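Local coordinates for extracellular fatty acid-binding protein (Gallus gallus, PDB 3SAO), which sequesters bacterial ferric siderophores and binds long-chain fatty acids and lysophosphatidic acid inside a lipocalin beta-barrel, and may act as an antibacterial factor, at residues V74-E78 / E79-T83; T123-A126 / I127-L131. All coordinates share one frame; numbering follows the deposited sequence.

Contact 1: V74-E78 / E79-T83; sequences VYYSE and EAEKT. Unlike the reference sequence in segment 74-78: Val74 (reference Leu). With NKN ((2R)-2-hydroxy-3-(phosphonooxy)propyl tetradecanoate), chain C.
Tyr76 and Thr83 face each other as a non-hydrogen-bonded pair of an antiparallel hairpin, on the same face of the sheet. The threonine hydroxyl lies at the edge of the tyrosine ring, near its plane, with OG1 of Thr83 3.5 Å from CD1 of Tyr76. With CG opposite its own backbone N (chi1 -179°), Tyr76 carries its ring forward toward the turn and across to the partner strand, where CD1 also lies 3.1 Å from the carbonyl O of Lys82 and the phenol OH reaches the backbone of Glu81. The methyl CG2 of Thr83 turns instead to Val74, a residue that differs from the reference sequence, and meets its CG2 at 3.7 Å.

Ser77 and Lys82 point from the other face. Their backbones form the hydrogen-bonded pair: Ser77 N to Lys82 O spans 2.8 Å and is almost straight (176°), and Lys82 N returns a bond to Ser77 O at 3.1 Å. Glu81 and Lys82 both face Ser77, which makes a G1 beta bulge at the end of the turn; Glu81 has positive phi (49°) and gives a weak bond to Glu78 O. A water bridges Ser77 OG and Glu79 OE1 beside the turn. Lys82, fully stretched, runs away from Ser77 to the lysophosphatidic acid, where NZ donates to phosphate oxygen OAA at 2.6 Å. Arg112 and Tyr114 bind the same ligand, and Arg101, an enterobactin-binding residue, lies beside Lys82; the positive charges of Lys82, Arg112 and Arg101 are consistent with a pocket for anionic ligands.

In the barrel, Phe65 touches Tyr75, Ser77 and Lys82, and Tyr76 is backbone hydrogen-bonded to Lys66 at the end of strand 59-66. Glu81 and Thr83 bond likewise to Val102 and Thr100, so the hairpin lies between strands 59-66 and 94-103.

Contact 2: T123-A126 / I127-L131; sequences TAMA and IFRKL
Met125 and Arg129, one helical turn apart, carry the main side-chain contact: the thioether SD of Met125 lies 4.0 Å from NE of Arg129, and the two chains pass each other at a slant. Arg129 is extended from CG to NE, which runs the chain past the sulfur, so that both CG and the NE of the guanidinium lie alongside SD. Met125 is folded instead, with chi2 at 61° and chi3 at 65°, and this double bend brings SD round to the side of the helix where Phe128 also projects. There the sulfur approaches the phenyl ring obliquely, 4.3 Å from CD2 of Phe128, in an apolar contact. SD thus touches both the residue three positions on and the one four positions on.

Behind these side chains the main chain sets the spacing. Arg129 N donates to Met125 O at 2.9 Å with an angle of 168° at the hydrogen, tying together the same two residues whose side chains meet. Lys130 N bonds to Ala126 O at 3.0 Å, and Ile127 N to Thr123 O at 3.1 Å, so the ladder runs through both segments. The hydroxyl of Ser121 accepts a hydrogen bond from Ala124 N just before it begins.

Further out, the inward side of the helix rests on the barrel wall. Phe128 is buried against Met111 and Leu113 of strand 106-115, Val96 of strand 94-103 and Val142, while Met125 and Arg129 both touch Val144 of strand 142-144. Leu113 is itself a lysophosphatidic acid-binding residue, although the side chain of Phe128 is about 10 Å from the bound ligand. An amphipathic alpha-helix following the last main barrel strand and packed on the outside of the barrel is a hallmark of the lipocalin fold.

From the N terminus, the chain has built strands 10-18 to 59-66 of the barrel before it reaches contact 1, which closes a tight hairpin between strands 74-77 and 82-89. Strands 94-103 and 106-115 follow, and helix 122-133 then holds contact 2, a local contact that closes no long loop. The two lie in series, neither nesting nor crossing, with centres about 24 Å apart and nearest atoms about 13 Å apart. Both meet strand 94-103, and strand 82-89, which starts in contact 1, also touches Ile127 and Leu131 further along. Contact 1 borders the ligand pocket, whereas contact 2 lies on the barrel's exterior.

Contact 1: V74-E78 / E79-T83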
ATOM      1  N   VAL A  74     -12.927  -7.022   2.116  1.00 54.18           N
ATOM      2  CA  VAL A  74     -12.724  -5.882   2.986  1.00 51.06           C
ATOM      3  C   VAL A  74     -12.017  -6.364   4.232  1.00 48.00           C
ATOM      4  O   VAL A  74     -12.401  -7.378   4.790  1.00 50.66           O
ATOM      5  CB  VAL A  74     -14.038  -5.201   3.371  1.00 53.17           C
ATOM      6  CG1 VAL A  74     -14.946  -6.161   4.165  1.00 61.98           C
ATOM      7  CG2 VAL A  74     -13.765  -3.929   4.146  1.00 47.51           C
ATOM      8  N   TYR A  75     -10.977  -5.642   4.637  1.00 43.61           N
ATOM      9  CA  TYR A  75     -10.260  -5.942   5.856  1.00 44.93           C
ATOM     10  C   TYR A  75     -10.148  -4.678   6.692  1.00 45.34           C
ATOM     11  O   TYR A  75     -10.167  -3.575   6.149  1.00 45.91           O
ATOM     12  CB  TYR A  75      -8.860  -6.454   5.566  1.00 44.49           C
ATOM     13  CG  TYR A  75      -8.766  -7.722   4.789  1.00 45.82           C
ATOM     14  CD1 TYR A  75      -8.287  -8.867   5.378  1.00 48.34           C
ATOM     15  CD2 TYR A  75      -9.088  -7.756   3.430  1.00 49.52           C
ATOM     16  CE1 TYR A  75      -8.172 -10.031   4.677  1.00 54.23           C
ATOM     17  CE2 TYR A  75      -8.998  -8.919   2.722  1.00 54.77           C
ATOM     18  CZ  TYR A  75      -8.527 -10.053   3.348  1.00 56.75           C
ATOM     19  OH  TYR A  75      -8.398 -11.230   2.652  1.00 72.14           O
ATOM     20  N   TYR A  76     -10.034  -4.862   8.006  1.00 44.18           N
ATOM     21  CA  TYR A  76     -10.081  -3.774   8.981  1.00 45.91           C
ATOM     22  C   TYR A  76      -8.989  -3.908  10.039  1.00 44.02           C
ATOM     23  O   TYR A  76      -8.715  -5.030  10.506  1.00 44.45           O
ATOM     24  CB  TYR A  76     -11.442  -3.729   9.673  1.00 51.17           C
ATOM     25  CG  TYR A  76     -11.558  -2.606  10.685  1.00 51.11           C
ATOM     26  CD1 TYR A  76     -11.516  -1.290  10.287  1.00 53.07           C
ATOM     27  CD2 TYR A  76     -11.710  -2.875  12.042  1.00 55.58           C
ATOM     28  CE1 TYR A  76     -11.633  -0.246  11.207  1.00 58.73           C
ATOM     29  CE2 TYR A  76     -11.826  -1.828  12.972  1.00 56.07           C
ATOM     30  CZ  TYR A  76     -11.785  -0.521  12.541  1.00 60.32           C
ATOM     31  OH  TYR A  76     -11.905   0.526  13.433  1.00 67.91           O
ATOM     32  N   SER A  77      -8.332  -2.776  10.346  1.00 44.35           N
ATOM     33  CA  SER A  77      -7.387  -2.647  11.462  1.00 46.18           C
ATOM     34  C   SER A  77      -7.929  -1.686  12.524  1.00 47.88           C
ATOM     35  O   SER A  77      -8.043  -0.497  12.257  1.00 46.31           O
ATOM     36  CB  SER A  77      -6.018  -2.141  10.957  1.00 47.00           C
ATOM     37  OG  SER A  77      -5.175  -1.810  12.064  1.00 44.64           O
ATOM     38  N   GLU A  78      -8.157  -2.171  13.750  1.00 47.57           N
ATOM     39  CA  GLU A  78      -8.639  -1.306  14.811  1.00 49.65           C
ATOM     40  C   GLU A  78      -7.587  -0.305  15.286  1.00 49.33           C
ATOM     41  O   GLU A  78      -7.922   0.833  15.562  1.00 50.11           O
ATOM     42  CB  GLU A  78      -9.161  -2.098  16.017  1.00 55.55           C
ATOM     43  CG  GLU A  78     -10.079  -1.215  16.861  1.00 59.93           C
ATOM     44  CD  GLU A  78     -10.788  -1.930  17.979  1.00 65.30           C
ATOM     45  OE1 GLU A  78     -10.527  -3.132  18.228  1.00 62.49           O
ATOM     46  OE2 GLU A  78     -11.571  -1.249  18.666  1.00 67.24           O
ATOM     47  N   GLU A  79      -6.320  -0.702  15.336  1.00 47.33           N
ATOM     48  CA  GLU A  79      -5.234   0.210  15.734  1.00 49.18           C
ATOM     49  C   GLU A  79      -5.234   1.521  14.953  1.00 52.59           C
ATOM     50  O   GLU A  79      -5.183   2.610  15.530  1.00 54.35           O
ATOM     51  CB  GLU A  79      -3.870  -0.476  15.569  1.00 49.40           C
ATOM     52  CG  GLU A  79      -2.666   0.410  15.844  1.00 54.55           C
ATOM     53  CD  GLU A  79      -1.342  -0.213  15.427  1.00 63.04           C
ATOM     54  OE1 GLU A  79      -1.309  -1.047  14.485  1.00 64.38           O
ATOM     55  OE2 GLU A  79      -0.322   0.132  16.057  1.00 66.80           O
ATOM     56  N   ALA A  80      -5.202   1.388  13.638  1.00 53.81           N
ATOM     57  CA  ALA A  80      -5.071   2.523  12.743  1.00 55.29           C
ATOM     58  C   ALA A  80      -6.436   3.047  12.313  1.00 55.70           C
ATOM     59  O   ALA A  80      -6.513   3.963  11.519  1.00 56.46           O
ATOM     60  CB  ALA A  80      -4.249   2.114  11.533  1.00 53.92           C
ATOM     61  N   GLU A  81      -7.516   2.456  12.817  1.00 55.39           N
ATOM     62  CA  GLU A  81      -8.856   2.829  12.381  1.00 54.86           C
ATOM     63  C   GLU A  81      -8.893   2.853  10.849  1.00 52.25           C
ATOM     64  O   GLU A  81      -9.228   3.851  10.242  1.00 51.61           O
ATOM     65  CB  GLU A  81      -9.287   4.185  12.963  1.00 59.44           C
ATOM     66  CG  GLU A  81      -9.553   4.171  14.478  1.00 68.47           C
ATOM     67  CD  GLU A  81     -10.432   5.340  14.925  1.00 80.46           C
ATOM     68  OE1 GLU A  81     -11.521   5.094  15.493  1.00 84.07           O
ATOM     69  OE2 GLU A  81     -10.063   6.509  14.653  1.00 87.57           O
ATOM     70  N   LYS A  82      -8.517   1.741  10.237  1.00 45.84           N
ATOM     71  CA  LYS A  82      -8.238   1.737   8.819  1.00 48.06           C
ATOM     72  C   LYS A  82      -8.958   0.561   8.206  1.00 45.99           C
ATOM     73  O   LYS A  82      -8.895  -0.573   8.710  1.00 45.02           O
ATOM     74  CB  LYS A  82      -6.723   1.694   8.572  1.00 46.90           C
ATOM     75  CG  LYS A  82      -6.313   1.640   7.124  1.00 51.76           C
ATOM     76  CD  LYS A  82      -4.791   1.486   7.044  1.00 56.30           C
ATOM     77  CE  LYS A  82      -4.245   1.888   5.710  1.00 57.56           C
ATOM     78  NZ  LYS A  82      -2.759   1.727   5.672  1.00 55.57           N
ATOM     79  N   THR A  83      -9.671   0.867   7.141  1.00 46.20           N
ATOM     80  CA  THR A  83     -10.422  -0.109   6.360  1.00 48.12           C
ATOM     81  C   THR A  83      -9.722  -0.206   5.016  1.00 49.94           C
ATOM     82  O   THR A  83      -9.345   0.832   4.465  1.00 51.91           O
ATOM     83  CB  THR A  83     -11.871   0.360   6.190  1.00 53.62           C
ATOM     84  OG1 THR A  83     -12.472   0.499   7.493  1.00 54.63           O
ATOM     85  CG2 THR A  83     -12.687  -0.618   5.308  1.00 51.52           C
TER
HETATM   86  OAA NKN C 161      -2.959  -0.446   4.266  1.00 61.99           O
HETATM   87  OAB NKN C 161      -3.524   0.298   2.083  1.00 63.39           O
HETATM   88  PAC NKN C 161      -2.684  -0.709   2.815  1.00 49.42           P
HETATM   89  OAD NKN C 161      -1.229  -0.763   2.420  1.00 51.02           O
HETATM   90  OAE NKN C 161      -1.687  -7.205  -1.562  1.00 76.44           O
HETATM   91  OAF NKN C 161      -3.268  -2.155   2.458  1.00 51.19           O
HETATM   92  CAG NKN C 161      -2.744  -3.420   2.880  1.00 54.20           C
HETATM   93  CAH NKN C 161      -3.366  -4.559   2.080  1.00 62.08           C
HETATM   94  CAI NKN C 161      -2.401  -5.574   1.443  1.00 68.87           C
HETATM   95  OAJ NKN C 161      -2.783  -5.889   0.087  1.00 71.76           O
HETATM   96  CAK NKN C 161      -2.510  -7.134  -0.647  1.00 74.00           C
HETATM   97  CAL NKN C 161      -3.321  -8.364  -0.336  1.00 71.56           C
HETATM   98  CAM NKN C 161      -4.071  -8.789  -1.591  1.00 71.15           C
HETATM   99  CAN NKN C 161      -5.171  -9.801  -1.294  1.00 69.56           C
HETATM  100  CAO NKN C 161      -5.373 -10.010   0.207  1.00 67.66           C
HETATM  101  OAY NKN C 161      -4.199  -5.277   2.996  1.00 74.60           O
HETATM  102  O   HOH W   1      -2.929  -3.138  13.556  1.00 44.19           O

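Contact 2: T123-A126 / I127-L131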
ATOM      1  N   THR A 123       0.018  -3.278 -17.534  1.00 56.84           N
ATOM      2  CA  THR A 123      -1.334  -3.790 -17.342  1.00 57.67           C
ATOM      3  C   THR A 123      -1.886  -3.354 -15.987  1.00 54.88           C
ATOM      4  O   THR A 123      -2.982  -2.778 -15.883  1.00 50.67           O
ATOM      5  CB  THR A 123      -1.340  -5.328 -17.414  1.00 60.84           C
ATOM      6  OG1 THR A 123      -0.951  -5.751 -18.735  1.00 67.93           O
ATOM      7  CG2 THR A 123      -2.726  -5.889 -17.094  1.00 63.51           C
ATOM      8  N   ALA A 124      -1.107  -3.642 -14.956  1.00 51.37           N
ATOM      9  CA  ALA A 124      -1.424  -3.246 -13.595  1.00 52.33           C
ATOM     10  C   ALA A 124      -1.582  -1.735 -13.470  1.00 48.73           C
ATOM     11  O   ALA A 124      -2.515  -1.267 -12.806  1.00 48.70           O
ATOM     12  CB  ALA A 124      -0.340  -3.725 -12.650  1.00 48.35           C
ATOM     13  N   MET A 125      -0.660  -0.970 -14.059  1.00 47.21           N
ATOM     14  CA  MET A 125      -0.742   0.488 -13.947  1.00 49.08           C
ATOM     15  C   MET A 125      -2.037   0.992 -14.605  1.00 49.80           C
ATOM     16  O   MET A 125      -2.702   1.911 -14.092  1.00 50.21           O
ATOM     17  CB  MET A 125       0.467   1.204 -14.570  1.00 50.51           C
ATOM     18  CG  MET A 125       0.415   2.736 -14.461  1.00 54.59           C
ATOM     19  SD  MET A 125       0.365   3.398 -12.748  1.00 57.40           S
ATOM     20  CE  MET A 125       1.946   2.882 -12.189  1.00 47.35           C
ATOM     21  N   ALA A 126      -2.364   0.421 -15.761  1.00 50.97           N
ATOM     22  CA  ALA A 126      -3.578   0.795 -16.487  1.00 51.85           C
ATOM     23  C   ALA A 126      -4.860   0.565 -15.672  1.00 49.85           C
ATOM     24  O   ALA A 126      -5.750   1.442 -15.656  1.00 50.34           O
ATOM     25  CB  ALA A 126      -3.645   0.071 -17.824  1.00 53.79           C
ATOM     26  N   ILE A 127      -4.938  -0.556 -14.949  1.00 47.87           N
ATOM     27  CA  ILE A 127      -6.125  -0.844 -14.121  1.00 48.00           C
ATOM     28  C   ILE A 127      -6.200   0.125 -12.947  1.00 44.19           C
ATOM     29  O   ILE A 127      -7.288   0.584 -12.578  1.00 44.06           O
ATOM     30  CB  ILE A 127      -6.191  -2.324 -13.599  1.00 47.64           C
ATOM     31  CG1 ILE A 127      -7.331  -2.516 -12.599  1.00 51.86           C
ATOM     32  CG2 ILE A 127      -4.935  -2.767 -12.898  1.00 56.63           C
ATOM     33  CD1 ILE A 127      -8.662  -2.174 -13.147  1.00 59.81           C
ATOM     34  N   PHE A 128      -5.054   0.392 -12.335  1.00 43.42           N
ATOM     35  CA  PHE A 128      -4.986   1.365 -11.232  1.00 42.77           C
ATOM     36  C   PHE A 128      -5.505   2.743 -11.674  1.00 41.34           C
ATOM     37  O   PHE A 128      -6.362   3.347 -10.996  1.00 39.67           O
ATOM     38  CB  PHE A 128      -3.564   1.477 -10.729  1.00 41.10           C
ATOM     39  CG  PHE A 128      -3.397   2.419  -9.578  1.00 43.34           C
ATOM     40  CD1 PHE A 128      -3.823   2.072  -8.293  1.00 43.33           C
ATOM     41  CD2 PHE A 128      -2.751   3.612  -9.757  1.00 46.08           C
ATOM     42  CE1 PHE A 128      -3.658   2.974  -7.223  1.00 45.29           C
ATOM     43  CE2 PHE A 128      -2.594   4.505  -8.706  1.00 46.39           C
ATOM     44  CZ  PHE A 128      -3.041   4.174  -7.442  1.00 49.02           C
ATOM     45  N   ARG A 129      -4.969   3.239 -12.795  1.00 44.00           N
ATOM     46  CA  ARG A 129      -5.359   4.566 -13.314  1.00 46.24           C
ATOM     47  C   ARG A 129      -6.856   4.620 -13.681  1.00 48.07           C
ATOM     48  O   ARG A 129      -7.549   5.578 -13.325  1.00 47.41           O
ATOM     49  CB  ARG A 129      -4.472   4.996 -14.488  1.00 47.26           C
ATOM     50  CG  ARG A 129      -3.043   5.405 -14.103  1.00 50.40           C
ATOM     51  CD  ARG A 129      -2.302   6.075 -15.252  1.00 56.43           C
ATOM     52  NE  ARG A 129      -0.983   6.539 -14.827  1.00 60.67           N
ATOM     53  CZ  ARG A 129      -0.752   7.665 -14.149  1.00 63.15           C
ATOM     54  NH1 ARG A 129      -1.734   8.498 -13.842  1.00 59.62           N
ATOM     55  NH2 ARG A 129       0.487   7.972 -13.798  1.00 64.60           N
ATOM     56  N   LYS A 130      -7.356   3.562 -14.310  1.00 47.98           N
ATOM     57  CA  LYS A 130      -8.792   3.392 -14.546  1.00 48.69           C
ATOM     58  C   LYS A 130      -9.647   3.479 -13.296  1.00 46.03           C
ATOM     59  O   LYS A 130     -10.623   4.220 -13.247  1.00 47.39           O
ATOM     60  CB  LYS A 130      -9.080   2.051 -15.210  1.00 50.38           C
ATOM     61  CG  LYS A 130     -10.527   1.874 -15.609  1.00 56.38           C
ATOM     62  CD  LYS A 130     -10.760   0.608 -16.412  1.00 60.97           C
ATOM     63  CE  LYS A 130     -10.617  -0.628 -15.545  1.00 63.87           C
ATOM     64  NZ  LYS A 130     -11.049  -1.855 -16.268  1.00 72.54           N
ATOM     65  N   LEU A 131      -9.331   2.671 -12.298  1.00 42.66           N
ATOM     66  CA  LEU A 131     -10.111   2.709 -11.078  1.00 43.60           C
ATOM     67  C   LEU A 131      -9.950   4.021 -10.294  1.00 41.38           C
ATOM     68  O   LEU A 131     -10.915   4.462  -9.669  1.00 42.77           O
ATOM     69  CB  LEU A 131      -9.766   1.521 -10.202  1.00 42.74           C
ATOM     70  CG  LEU A 131     -10.154   0.170 -10.814  1.00 42.29           C
ATOM     71  CD1 LEU A 131      -9.662  -0.968  -9.917  1.00 43.67           C
ATOM     72  CD2 LEU A 131     -11.667   0.070 -11.080  1.00 49.05           C
TER